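Local structure of putative polysaccharide biosynthesis protein with aminopeptidase-like domain (Clostridium acetobutylicum, 3K9T) at the interface of chains A and B. The protein binds one zinc ion per subunit, forms homotrimers and probably acts in the biosynthesis of modified polysaccharides, without expected peptidase activity despite its aminopeptidase-like region. Residues are numbered along the deposited sequence; one frame, centred on the assembly and turned at random. Chains: chain A/B, putative peptidase.

The interface of chains A and B. Residues chain A 64-65; chain B 363, 367-369, 372-373.
A:Asp64 lies in a loop with a helix-like backbone turn, just before the strand begun by A:Trp65, and meets the extended loop segment B:Glu367 to B:Gln369. The carboxylate of A:Asp64 is the main polar group of the patch. Its CG stands anti to the backbone N (chi1 -164°), which carries both oxygens into chain B. B:Arg373 grips the A:Asp64 carboxylate end-on, NH1 to OD2 at 3.0 Å and NH2 to OD1 at 3.1 Å. The two planes are 31° apart. B:Lys372 comes from the opposite face of the carboxylate, with NZ 2.6 Å from OD1 of A:Asp64. NZ also donates to the backbone O of A:Asp64. On the anti side of A:Asp64 OD2, the backbone N of B:Gln369 donates at 2.9 Å. At least four bonds therefore fix the carboxylate, and the two basic groups probably keep it ionised. The indole of A:Trp65 points NE1 at the backbone O of B:Glu367 (2.8 Å), which lies in the ring plane. One face of the A:Trp65 indole is covered by B:Gln369, whose CB sits 3.6 Å from the centroid of the five-membered ring. The amide of B:Gln369 stacks nearly parallel to the ring. Water 1 links the backbone N of A:Asp64 to B:Asn363 ND2 and B:Glu367 O. The patch joins the insert region of one subunit to the C-terminal winged helix-turn-helix region of the next, and so helps hold the homotrimer together.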
loop_
_atom_site.group_PDB
_atom_site.type_symbol
_atom_site.label_atom_id
_atom_site.label_comp_id
_atom_site.label_asym_id
_atom_site.label_seq_id
_atom_site.Cartn_x
_atom_site.Cartn_y
_atom_site.Cartn_z
ATOM N N ASP A 64 -11.365 -24.603 -28.577
ATOM C CA ASP A 64 -11.806 -23.809 -29.728
ATOM C C ASP A 64 -10.891 -23.961 -30.913
ATOM O O ASP A 64 -11.214 -23.514 -32.004
ATOM C CB ASP A 64 -11.893 -22.308 -29.383
ATOM C CG ASP A 64 -12.704 -21.531 -30.390
ATOM O OD1 ASP A 64 -13.807 -22.001 -30.743
ATOM O OD2 ASP A 64 -12.238 -20.461 -30.846
ATOM N N TRP A 65 -9.752 -24.605 -30.711
ATOM C CA TRP A 65 -8.778 -24.728 -31.788
ATOM C C TRP A 65 -8.881 -26.049 -32.517
ATOM O O TRP A 65 -9.477 -26.996 -32.030
ATOM C CB TRP A 65 -7.360 -24.539 -31.244
ATOM C CG TRP A 65 -7.097 -23.183 -30.757
ATOM C CD1 TRP A 65 -7.723 -22.541 -29.724
ATOM C CD2 TRP A 65 -6.117 -22.267 -31.267
ATOM N NE1 TRP A 65 -7.182 -21.285 -29.556
ATOM C CE2 TRP A 65 -6.195 -21.093 -30.487
ATOM C CE3 TRP A 65 -5.161 -22.340 -32.282
ATOM C CZ2 TRP A 65 -5.368 -20.004 -30.700
ATOM C CZ3 TRP A 65 -4.332 -21.234 -32.505
ATOM C CH2 TRP A 65 -4.449 -20.090 -31.715
ATOM N N ASN B 363 -15.928 -18.553 -24.067
ATOM C CA ASN B 363 -14.883 -19.526 -24.401
ATOM C C ASN B 363 -13.750 -19.396 -23.373
ATOM O O ASN B 363 -12.628 -19.043 -23.698
ATOM C CB ASN B 363 -14.340 -19.271 -25.814
ATOM C CG ASN B 363 -13.427 -20.394 -26.307
ATOM O OD1 ASN B 363 -13.898 -21.380 -26.853
ATOM N ND2 ASN B 363 -12.117 -20.232 -26.124
ATOM N N GLU B 367 -7.551 -19.511 -24.940
ATOM C CA GLU B 367 -8.008 -18.424 -25.783
ATOM C C GLU B 367 -8.714 -19.005 -26.996
ATOM O O GLU B 367 -8.526 -20.180 -27.341
ATOM C CB GLU B 367 -6.902 -17.379 -26.082
ATOM C CG GLU B 367 -5.623 -17.826 -26.709
ATOM C CD GLU B 367 -4.499 -16.781 -26.619
ATOM O OE1 GLU B 367 -4.436 -15.949 -25.688
ATOM O OE2 GLU B 367 -3.633 -16.828 -27.502
ATOM N N PRO B 368 -9.630 -18.233 -27.573
ATOM C CA PRO B 368 -10.293 -18.700 -28.772
ATOM C C PRO B 368 -9.331 -18.598 -29.922
ATOM O O PRO B 368 -8.389 -17.807 -29.860
ATOM C CB PRO B 368 -11.434 -17.700 -28.956
ATOM C CG PRO B 368 -11.024 -16.503 -28.245
ATOM C CD PRO B 368 -10.149 -16.941 -27.114
ATOM N N GLN B 369 -9.553 -19.388 -30.960
ATOM C CA GLN B 369 -8.716 -19.294 -32.144
ATOM C C GLN B 369 -9.220 -18.073 -32.923
ATOM O O GLN B 369 -10.026 -18.220 -33.835
ATOM C CB GLN B 369 -8.820 -20.595 -32.936
ATOM C CG GLN B 369 -7.916 -20.691 -34.148
ATOM C CD GLN B 369 -7.745 -22.105 -34.648
ATOM O OE1 GLN B 369 -8.567 -22.990 -34.372
ATOM N NE2 GLN B 369 -6.660 -22.335 -35.381
ATOM N N LYS B 372 -11.694 -17.625 -36.525
ATOM C CA LYS B 372 -12.941 -18.335 -36.829
ATOM C C LYS B 372 -14.128 -17.370 -36.990
ATOM O O LYS B 372 -15.184 -17.788 -37.464
ATOM C CB LYS B 372 -13.311 -19.323 -35.700
ATOM C CG LYS B 372 -12.345 -20.457 -35.504
ATOM C CD LYS B 372 -13.043 -21.712 -35.048
ATOM C CE LYS B 372 -13.561 -21.645 -33.640
ATOM N NZ LYS B 372 -13.984 -23.020 -33.168
ATOM N N ARG B 373 -13.958 -16.099 -36.601
ATOM C CA ARG B 373 -15.078 -15.143 -36.545
ATOM C C ARG B 373 -14.893 -13.737 -37.220
ATOM O O ARG B 373 -15.857 -12.978 -37.286
ATOM C CB ARG B 373 -15.477 -14.984 -35.062
ATOM C CG ARG B 373 -15.556 -16.328 -34.295
ATOM C CD ARG B 373 -15.783 -16.199 -32.792
ATOM N NE ARG B 373 -16.107 -17.472 -32.112
ATOM C CZ ARG B 373 -15.210 -18.365 -31.682
ATOM N NH1 ARG B 373 -13.921 -18.169 -31.890
ATOM N NH2 ARG B 373 -15.601 -19.479 -31.061
HETATM O O HOH W 1 -10.135 -22.363 -26.671
HETATM O O HOH W 2 -11.256 -24.351 -34.753
#